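Local structure of separin (Saccharomyces cerevisiae, 5U1T) at residues 957-963 with 1158-1164; 1043-1047 with 1069-1073; 1053-1057 with 1319-1323. The protein is a caspase-like cysteine protease that cleaves a cohesin subunit at the onset of anaphase, releasing sister chromatids, and is inactivated by securin for most of the cell cycle. All coordinates share one frame; numbering follows the deposited sequence.

Interaction 1 of 3, residues 957-963 with 1158-1164; sequences ESTLGIP and RTHLRLP
Leu-960 and Ile-962 meet Arg-1162 and His-1160 in a short antiparallel strand pairing; the axes approach to 4.6 Å at 166°. Two hydrogen-bonded pairs make it. Leu-960 and Arg-1162 exchange both backbone bonds, the shorter being Arg-1162 N to Leu-960 O at 2.7 Å; Ile-962 and His-1160 do the same at 3.2 Å from Ile-962 N to His-1160 O. Between them Gly-961 faces Leu-1161 as a non-hydrogen-bonded pair, the two CA atoms 4.2 Å apart. The paired residues, 960-962 with 1160-1162, are the tight part. On one face of the sheet the Ile-962 methyl CG2 meets the edge of the His-1160 imidazole, 3.5 Å from CD2 and in the ring plane, while the longer branch CG1, anti to the backbone N (chi1 176°), carries CD1 away from His-1160. The ring is held in turn through ND1 by Ser-1149. Toward Glu-957 the pairing gives way to side-chain contact: Thr-959 lies alongside Leu-1163, OG1 to CD2 at 3.8 Å, and its CA points a C-H at Arg-1162 O. Beyond, Pro-1164 lays CG near Ser-958 O at 3.5 Å, and Glu-957 reaches into solvent, so this end is loose. Strand 960-962 joins the mixed sheet through strand 1157-1163, whose other edge pairs with strand 1146-1152. Leu-960, Ile-962 and Arg-1162 face helix 1036-1054, Ile-962 also touches Leu-1066 of helix 1062-1072, and Leu-1161 on the reverse face packs on Leu-1148.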
loop_
_atom_site.group_PDB
_atom_site.type_symbol
_atom_site.label_atom_id
_atom_site.label_comp_id
_atom_site.label_asym_id
_atom_site.label_seq_id
_atom_site.Cartn_x
_atom_site.Cartn_y
_atom_site.Cartn_z
ATOM N N GLU A 957 28.426 27.312 -36.774
ATOM C CA GLU A 957 28.145 26.670 -38.046
ATOM C C GLU A 957 29.427 26.271 -38.767
ATOM O O GLU A 957 29.465 26.158 -39.998
ATOM C CB GLU A 957 27.336 27.610 -38.929
ATOM C CG GLU A 957 25.915 27.832 -38.440
ATOM C CD GLU A 957 25.285 29.049 -39.084
ATOM O OE1 GLU A 957 25.824 29.495 -40.135
ATOM O OE2 GLU A 957 24.273 29.565 -38.517
ATOM N N SER A 958 30.492 26.087 -37.998
ATOM C CA SER A 958 31.788 25.781 -38.561
ATOM C C SER A 958 32.333 24.551 -37.906
ATOM O O SER A 958 32.082 24.313 -36.720
ATOM C CB SER A 958 32.766 26.940 -38.362
ATOM O OG SER A 958 32.648 27.880 -39.402
ATOM N N THR A 959 33.026 23.766 -38.709
ATOM C CA THR A 959 33.892 22.727 -38.239
ATOM C C THR A 959 34.843 23.298 -37.243
ATOM O O THR A 959 35.567 24.207 -37.523
ATOM C CB THR A 959 34.689 22.120 -39.377
ATOM O OG1 THR A 959 33.827 21.345 -40.201
ATOM C CG2 THR A 959 35.731 21.229 -38.835
ATOM N N LEU A 960 34.813 22.756 -36.049
ATOM C CA LEU A 960 35.619 23.258 -34.968
ATOM C C LEU A 960 36.507 22.168 -34.462
ATOM O O LEU A 960 36.177 21.013 -34.525
ATOM C CB LEU A 960 34.749 23.731 -33.835
ATOM C CG LEU A 960 34.047 25.054 -33.993
ATOM C CD1 LEU A 960 33.226 25.279 -32.755
ATOM C CD2 LEU A 960 35.064 26.145 -34.137
ATOM N N GLY A 961 37.636 22.536 -33.901
ATOM C CA GLY A 961 38.554 21.547 -33.410
ATOM C C GLY A 961 39.319 21.953 -32.185
ATOM O O GLY A 961 39.265 23.062 -31.753
ATOM N N ILE A 962 40.033 21.009 -31.621
ATOM C CA ILE A 962 40.770 21.224 -30.398
ATOM C C ILE A 962 41.837 20.161 -30.298
ATOM O O ILE A 962 41.610 19.050 -30.673
ATOM C CB ILE A 962 39.807 21.187 -29.200
ATOM C CG1 ILE A 962 40.525 21.297 -27.885
ATOM C CG2 ILE A 962 38.981 19.937 -29.206
ATOM C CD1 ILE A 962 39.741 22.089 -26.884
ATOM N N PRO A 963 43.010 20.479 -29.790
ATOM C CA PRO A 963 43.703 21.733 -30.018
ATOM C C PRO A 963 43.945 22.031 -31.463
ATOM O O PRO A 963 44.353 21.202 -32.232
ATOM C CB PRO A 963 45.033 21.476 -29.359
ATOM C CG PRO A 963 45.265 20.043 -29.600
ATOM C CD PRO A 963 43.942 19.367 -29.653
ATOM N N ARG A 1158 46.122 13.748 -28.910
ATOM C CA ARG A 1158 44.697 13.716 -28.703
ATOM C C ARG A 1158 44.050 14.841 -29.439
ATOM O O ARG A 1158 44.325 15.978 -29.164
ATOM C CB ARG A 1158 44.423 13.970 -27.246
ATOM C CG ARG A 1158 43.794 12.827 -26.502
ATOM C CD ARG A 1158 43.894 13.084 -25.018
ATOM N NE ARG A 1158 44.428 11.940 -24.309
ATOM C CZ ARG A 1158 45.503 11.987 -23.551
ATOM N NH1 ARG A 1158 45.923 10.908 -22.937
ATOM N NH2 ARG A 1158 46.150 13.116 -23.405
ATOM N N THR A 1159 43.153 14.537 -30.350
ATOM C CA THR A 1159 42.482 15.597 -31.093
ATOM C C THR A 1159 41.013 15.270 -31.252
ATOM O O THR A 1159 40.608 14.121 -31.162
ATOM C CB THR A 1159 43.125 15.826 -32.480
ATOM O OG1 THR A 1159 42.953 14.663 -33.292
ATOM C CG2 THR A 1159 44.605 16.084 -32.331
ATOM N N HIS A 1160 40.210 16.287 -31.501
ATOM C CA HIS A 1160 38.765 16.119 -31.491
ATOM C C HIS A 1160 38.187 17.158 -32.419
ATOM O O HIS A 1160 38.755 18.223 -32.520
ATOM C CB HIS A 1160 38.241 16.274 -30.061
ATOM C CG HIS A 1160 36.804 16.688 -29.971
ATOM N ND1 HIS A 1160 35.759 15.814 -30.176
ATOM C CD2 HIS A 1160 36.238 17.884 -29.683
ATOM C CE1 HIS A 1160 34.614 16.454 -30.026
ATOM N NE2 HIS A 1160 34.875 17.711 -29.726
ATOM N N LEU A 1161 37.098 16.879 -33.124
ATOM C CA LEU A 1161 36.487 17.967 -33.878
ATOM C C LEU A 1161 34.972 17.886 -34.019
ATOM O O LEU A 1161 34.407 16.806 -34.022
ATOM C CB LEU A 1161 37.142 18.085 -35.262
ATOM C CG LEU A 1161 37.442 16.905 -36.169
ATOM C CD1 LEU A 1161 36.130 16.297 -36.601
ATOM C CD2 LEU A 1161 38.245 17.365 -37.370
ATOM N N ARG A 1162 34.312 19.038 -34.121
ATOM C CA ARG A 1162 32.850 19.081 -34.142
ATOM C C ARG A 1162 32.358 19.420 -35.532
ATOM O O ARG A 1162 32.716 20.447 -36.093
ATOM C CB ARG A 1162 32.315 20.094 -33.124
ATOM C CG ARG A 1162 32.828 19.863 -31.727
ATOM C CD ARG A 1162 32.145 20.760 -30.710
ATOM N NE ARG A 1162 31.623 19.981 -29.585
ATOM C CZ ARG A 1162 30.331 19.680 -29.438
ATOM N NH1 ARG A 1162 29.453 20.117 -30.346
ATOM N NH2 ARG A 1162 29.915 18.944 -28.390
ATOM N N LEU A 1163 31.537 18.540 -36.091
ATOM C CA LEU A 1163 31.032 18.712 -37.452
ATOM C C LEU A 1163 29.553 19.055 -37.421
ATOM O O LEU A 1163 28.754 18.282 -36.905
ATOM C CB LEU A 1163 31.268 17.444 -38.273
ATOM C CG LEU A 1163 32.672 16.845 -38.139
ATOM C CD1 LEU A 1163 32.766 15.493 -38.807
ATOM C CD2 LEU A 1163 33.684 17.798 -38.726
ATOM N N PRO A 1164 29.191 20.220 -37.955
ATOM C CA PRO A 1164 27.838 20.784 -37.901
ATOM C C PRO A 1164 26.762 20.071 -38.741
ATOM O O PRO A 1164 25.621 19.906 -38.246
ATOM C CB PRO A 1164 28.043 22.205 -38.423
ATOM C CG PRO A 1164 29.463 22.499 -38.138
ATOM C CD PRO A 1164 30.185 21.221 -38.366
#

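Interaction 2 of 3, residues 1043-1047 with 1069-1073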
loop_
_atom_site.group_PDB
_atom_site.type_symbol
_atom_site.label_atom_id
_atom_site.label_comp_id
_atom_site.label_asym_id
_atom_site.label_seq_id
_atom_site.Cartn_x
_atom_site.Cartn_y
_atom_site.Cartn_z
ATOM N N SER A 1043 28.201 15.808 -20.663
ATOM C CA SER A 1043 29.491 15.561 -21.232
ATOM C C SER A 1043 29.651 16.320 -22.512
ATOM O O SER A 1043 30.675 16.889 -22.758
ATOM C CB SER A 1043 29.683 14.081 -21.479
ATOM O OG SER A 1043 29.103 13.690 -22.694
ATOM N N SER A 1044 28.620 16.329 -23.328
ATOM C CA SER A 1044 28.692 17.001 -24.605
ATOM C C SER A 1044 28.700 18.499 -24.459
ATOM O O SER A 1044 29.283 19.213 -25.230
ATOM C CB SER A 1044 27.572 16.539 -25.510
ATOM O OG SER A 1044 26.371 16.465 -24.804
ATOM N N LEU A 1045 27.998 18.960 -23.466
ATOM C CA LEU A 1045 27.950 20.376 -23.117
ATOM C C LEU A 1045 29.304 20.810 -22.597
ATOM O O LEU A 1045 29.708 21.951 -22.723
ATOM C CB LEU A 1045 26.881 20.611 -22.044
ATOM C CG LEU A 1045 25.937 21.803 -22.038
ATOM C CD1 LEU A 1045 25.137 21.873 -23.329
ATOM C CD2 LEU A 1045 25.007 21.688 -20.844
ATOM N N SER A 1046 29.996 19.869 -21.989
ATOM C CA SER A 1046 31.268 20.135 -21.368
ATOM C C SER A 1046 32.381 20.223 -22.420
ATOM O O SER A 1046 33.296 21.052 -22.330
ATOM C CB SER A 1046 31.560 19.048 -20.339
ATOM O OG SER A 1046 32.922 19.027 -19.989
ATOM N N SER A 1047 32.291 19.371 -23.429
ATOM C CA SER A 1047 33.283 19.386 -24.472
ATOM C C SER A 1047 32.990 20.502 -25.488
ATOM O O SER A 1047 33.911 21.052 -26.078
ATOM C CB SER A 1047 33.352 18.033 -25.167
ATOM O OG SER A 1047 32.291 17.929 -26.086
ATOM N N ASN A 1069 38.151 15.515 -20.304
ATOM C CA ASN A 1069 36.974 15.532 -21.128
ATOM C C ASN A 1069 36.829 14.298 -21.970
ATOM O O ASN A 1069 35.755 13.859 -22.261
ATOM C CB ASN A 1069 36.983 16.745 -22.012
ATOM C CG ASN A 1069 35.658 17.416 -22.048
ATOM O OD1 ASN A 1069 34.793 17.022 -22.792
ATOM N ND2 ASN A 1069 35.478 18.408 -21.222
ATOM N N PHE A 1070 37.937 13.743 -22.386
ATOM C CA PHE A 1070 37.917 12.501 -23.152
ATOM C C PHE A 1070 37.312 11.361 -22.327
ATOM O O PHE A 1070 36.480 10.592 -22.822
ATOM C CB PHE A 1070 39.331 12.123 -23.606
ATOM C CG PHE A 1070 39.618 12.407 -25.060
ATOM C CD1 PHE A 1070 39.475 13.685 -25.585
ATOM C CD2 PHE A 1070 40.088 11.402 -25.896
ATOM C CE1 PHE A 1070 39.767 13.946 -26.926
ATOM C CE2 PHE A 1070 40.390 11.667 -27.249
ATOM C CZ PHE A 1070 40.217 12.935 -27.750
ATOM N N SER A 1071 37.726 11.249 -21.070
ATOM C CA SER A 1071 37.192 10.197 -20.236
ATOM C C SER A 1071 35.812 10.563 -19.698
ATOM O O SER A 1071 35.039 9.676 -19.364
ATOM C CB SER A 1071 38.154 9.845 -19.096
ATOM O OG SER A 1071 38.676 10.985 -18.453
ATOM N N LEU A 1072 35.476 11.845 -19.638
ATOM C CA LEU A 1072 34.109 12.235 -19.268
ATOM C C LEU A 1072 33.116 11.747 -20.323
ATOM O O LEU A 1072 32.033 11.280 -19.991
ATOM C CB LEU A 1072 33.988 13.752 -19.099
ATOM C CG LEU A 1072 32.828 14.443 -18.353
ATOM C CD1 LEU A 1072 32.854 15.938 -18.597
ATOM C CD2 LEU A 1072 31.457 13.923 -18.689
ATOM N N THR A 1073 33.478 11.864 -21.597
ATOM C CA THR A 1073 32.566 11.494 -22.683
ATOM C C THR A 1073 32.494 9.974 -22.805
ATOM O O THR A 1073 31.632 9.440 -23.487
ATOM C CB THR A 1073 33.010 12.091 -24.039
ATOM O OG1 THR A 1073 34.393 11.812 -24.214
ATOM C CG2 THR A 1073 32.838 13.585 -24.074
#
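Ser-1046 turns OG away from its own backbone N (chi1 163°), and Asn-1069 reaches across with its amide to meet it. ND2 donates to Ser-1046 OG at 2.9 Å. The bond is bent, 140° at the hydrogen, and the hydroxyl oxygen sits 27° out of the amide plane. The other end of the same amide, OD1, is turned to the backbone side of Ser-1047 and lies against its CA and CB, so the carboxamide spans two consecutive serines while only its nitrogen makes a polar bond across the contact. Leu-1072, one helical turn further on, extends CG anti to the backbone N and divides its two methyls between the serines of the facing helix: CD1 rests 3.4 Å from Ser-1046 OG, and CD2 meets Ser-1043 CB. Ser-1046 OG is thus approached by an amide N-H and a methyl group. At the end of the contact Thr-1073 offers its methyl CG2, 4.0 Å from Ser-1043 OG, a hydroxyl whose hydrogen bond goes back to Ser-1040 O in its own helix. Small serine side chains let the backbones come close, with CA atoms of Ser-1043 and Thr-1073 5.3 Å apart and those of Ser-1047 and Asn-1069 6.3 Å apart. The two helices, 1036-1054 and 1062-1072, follow each other in the chain and run in roughly opposite directions, their contact residues spaced three and four apart: this is the packing of a helical hairpin, here with a mixed polar and aliphatic seam.

Interaction 3 of 3, residues 1053-1057 with 1319-1323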
loop_
_atom_site.group_PDB
_atom_site.type_symbol
_atom_site.label_atom_id
_atom_site.label_comp_id
_atom_site.label_asym_id
_atom_site.label_seq_id
_atom_site.Cartn_x
_atom_site.Cartn_y
_atom_site.Cartn_z
ATOM N N LEU A 1053 35.731 27.670 -26.095
ATOM C CA LEU A 1053 36.727 28.417 -25.340
ATOM C C LEU A 1053 38.117 28.407 -25.978
ATOM O O LEU A 1053 38.772 29.446 -26.053
ATOM C CB LEU A 1053 36.815 27.878 -23.915
ATOM C CG LEU A 1053 36.203 28.826 -22.904
ATOM C CD1 LEU A 1053 36.030 28.117 -21.580
ATOM C CD2 LEU A 1053 37.084 30.032 -22.742
ATOM N N SER A 1054 38.554 27.236 -26.428
ATOM C CA SER A 1054 39.914 27.054 -26.916
ATOM C C SER A 1054 40.131 27.663 -28.292
ATOM O O SER A 1054 41.253 27.996 -28.650
ATOM C CB SER A 1054 40.244 25.590 -26.975
ATOM O OG SER A 1054 39.199 24.966 -27.684
ATOM N N ASN A 1055 39.055 27.795 -29.056
ATOM C CA ASN A 1055 39.126 28.453 -30.344
ATOM C C ASN A 1055 39.081 29.981 -30.243
ATOM O O ASN A 1055 39.247 30.674 -31.240
ATOM C CB ASN A 1055 37.993 27.960 -31.239
ATOM C CG ASN A 1055 38.306 26.643 -31.887
ATOM O OD1 ASN A 1055 38.881 26.599 -32.971
ATOM N ND2 ASN A 1055 37.947 25.554 -31.226
ATOM N N ILE A 1056 38.904 30.486 -29.020
ATOM C CA ILE A 1056 38.556 31.887 -28.737
ATOM C C ILE A 1056 39.610 32.563 -27.849
ATOM O O ILE A 1056 39.795 33.781 -27.888
ATOM C CB ILE A 1056 37.134 31.923 -28.092
ATOM C CG1 ILE A 1056 36.067 31.969 -29.190
ATOM C CG2 ILE A 1056 36.936 33.002 -27.023
ATOM C CD1 ILE A 1056 36.374 32.896 -30.280
ATOM N N THR A 1057 40.324 31.753 -27.074
ATOM C CA THR A 1057 41.334 32.237 -26.138
ATOM C C THR A 1057 42.251 31.062 -25.823
ATOM O O THR A 1057 42.064 29.969 -26.354
ATOM C CB THR A 1057 40.695 32.828 -24.844
ATOM O OG1 THR A 1057 41.707 33.185 -23.899
ATOM C CG2 THR A 1057 39.758 31.832 -24.197
ATOM N N LEU A 1319 40.604 32.964 -37.692
ATOM C CA LEU A 1319 39.521 33.930 -37.480
ATOM C C LEU A 1319 39.011 33.979 -36.029
ATOM O O LEU A 1319 38.863 35.071 -35.462
ATOM C CB LEU A 1319 38.346 33.636 -38.420
ATOM C CG LEU A 1319 37.083 34.468 -38.181
ATOM C CD1 LEU A 1319 37.437 35.941 -38.178
ATOM C CD2 LEU A 1319 35.991 34.171 -39.208
ATOM N N PHE A 1320 38.745 32.816 -35.430
ATOM C CA PHE A 1320 38.110 32.785 -34.112
ATOM C C PHE A 1320 39.109 33.230 -33.072
ATOM O O PHE A 1320 38.740 33.813 -32.060
ATOM C CB PHE A 1320 37.559 31.397 -33.792
ATOM C CG PHE A 1320 36.592 30.888 -34.820
ATOM C CD1 PHE A 1320 35.685 31.750 -35.414
ATOM C CD2 PHE A 1320 36.610 29.560 -35.220
ATOM C CE1 PHE A 1320 34.802 31.301 -36.376
ATOM C CE2 PHE A 1320 35.728 29.104 -36.183
ATOM C CZ PHE A 1320 34.828 29.980 -36.768
ATOM N N HIS A 1321 40.386 33.003 -33.349
ATOM C CA HIS A 1321 41.428 33.499 -32.466
ATOM C C HIS A 1321 41.823 34.966 -32.728
ATOM O O HIS A 1321 42.796 35.448 -32.155
ATOM C CB HIS A 1321 42.666 32.622 -32.569
ATOM C CG HIS A 1321 42.625 31.414 -31.696
ATOM N ND1 HIS A 1321 42.293 30.162 -32.175
ATOM C CD2 HIS A 1321 42.872 31.265 -30.378
ATOM C CE1 HIS A 1321 42.342 29.292 -31.182
ATOM N NE2 HIS A 1321 42.694 29.937 -30.082
ATOM N N GLY A 1322 41.080 35.669 -33.582
ATOM C CA GLY A 1322 41.304 37.093 -33.796
ATOM C C GLY A 1322 42.020 37.565 -35.071
ATOM O O GLY A 1322 42.297 38.757 -35.220
ATOM N N GLU A 1323 42.341 36.658 -35.986
ATOM C CA GLU A 1323 42.989 37.073 -37.230
ATOM C C GLU A 1323 41.981 37.121 -38.364
ATOM O O GLU A 1323 41.607 36.084 -38.922
ATOM C CB GLU A 1323 44.139 36.139 -37.602
ATOM C CG GLU A 1323 45.050 36.721 -38.637
ATOM C CD GLU A 1323 46.038 35.699 -39.160
ATOM O OE1 GLU A 1323 45.993 35.407 -40.376
ATOM O OE2 GLU A 1323 46.851 35.186 -38.349
#
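The C-terminal end of helix 1303-1320 meets that of helix 1036-1054 where His-1321, the first residue to leave helical angles, brings its CA within 5.0 Å of that of Ile-1056, and Gly-1322, at phi 104°, closes the helix as the C-prime residue of a Schellman motif. On the facing side Leu-1053 O takes two backbone N-H groups, from Ile-1056 and Thr-1057, and the Asn-1055 carbonyl projects across the contact. That oxygen stands over the centre of the His-1321 imidazole, 3.2 Å above the ring plane; it addresses the face, and its angle to ND1 is too poor for a hydrogen bond. Ile-1056 N lies on the same face, nearer the rim. At the ring edge NE2 comes to 2.8 Å from Ser-1054 O, while ND1 is hydrogen-bonded to Ile-1317 O of its own helix, which helps fix the rotation of the ring. Replacing His-1321 by an alanine removes the ring, and would probably leave Ile-1317 O without this donor and a gap beside the Asn-1055 carbonyl where the two helices end. Beside the imidazole, Phe-1320 touches through CB, with Asn-1055 O against it and Ile-1056 CD1 at 4.0 Å. Phe-1320 CG lies anti to its carbonyl carbon (chi1 -56°), which carries the ring away from Ile-1056 until Asn-1055 OD1 stands at its edge. The same amide bonds through ND2 to Thr-1051 O and Gly-961 O, tying the helix end to strand 960-962. Leu-960 of that strand and Met-955 of helix 950-955 touch the Phe-1320 side chain, and Ile-1056 also packs on Ile-1016 of helix 1012-1028.

Helix 1036-1054 serves all three contacts: its middle forms interaction 2, its C-terminal end and the residues just beyond it form interaction 3, and one flank receives the sheet face of interaction 1. Interaction 1 touches both others, through Arg-1162 against Ser-1044 and Ser-1047 and through Gly-961 O to Asn-1055 ND2, whereas interactions 2 and 3 stay about 7 Å apart at their nearest atoms. All three are partly buried; interaction 1 has a buried middle with an exposed residue at one end. Their chemistry follows the elements joined: paired backbone bonds between strands, one side-chain bond with methyl contacts between helices, and carbonyls against an imidazole where two helices end.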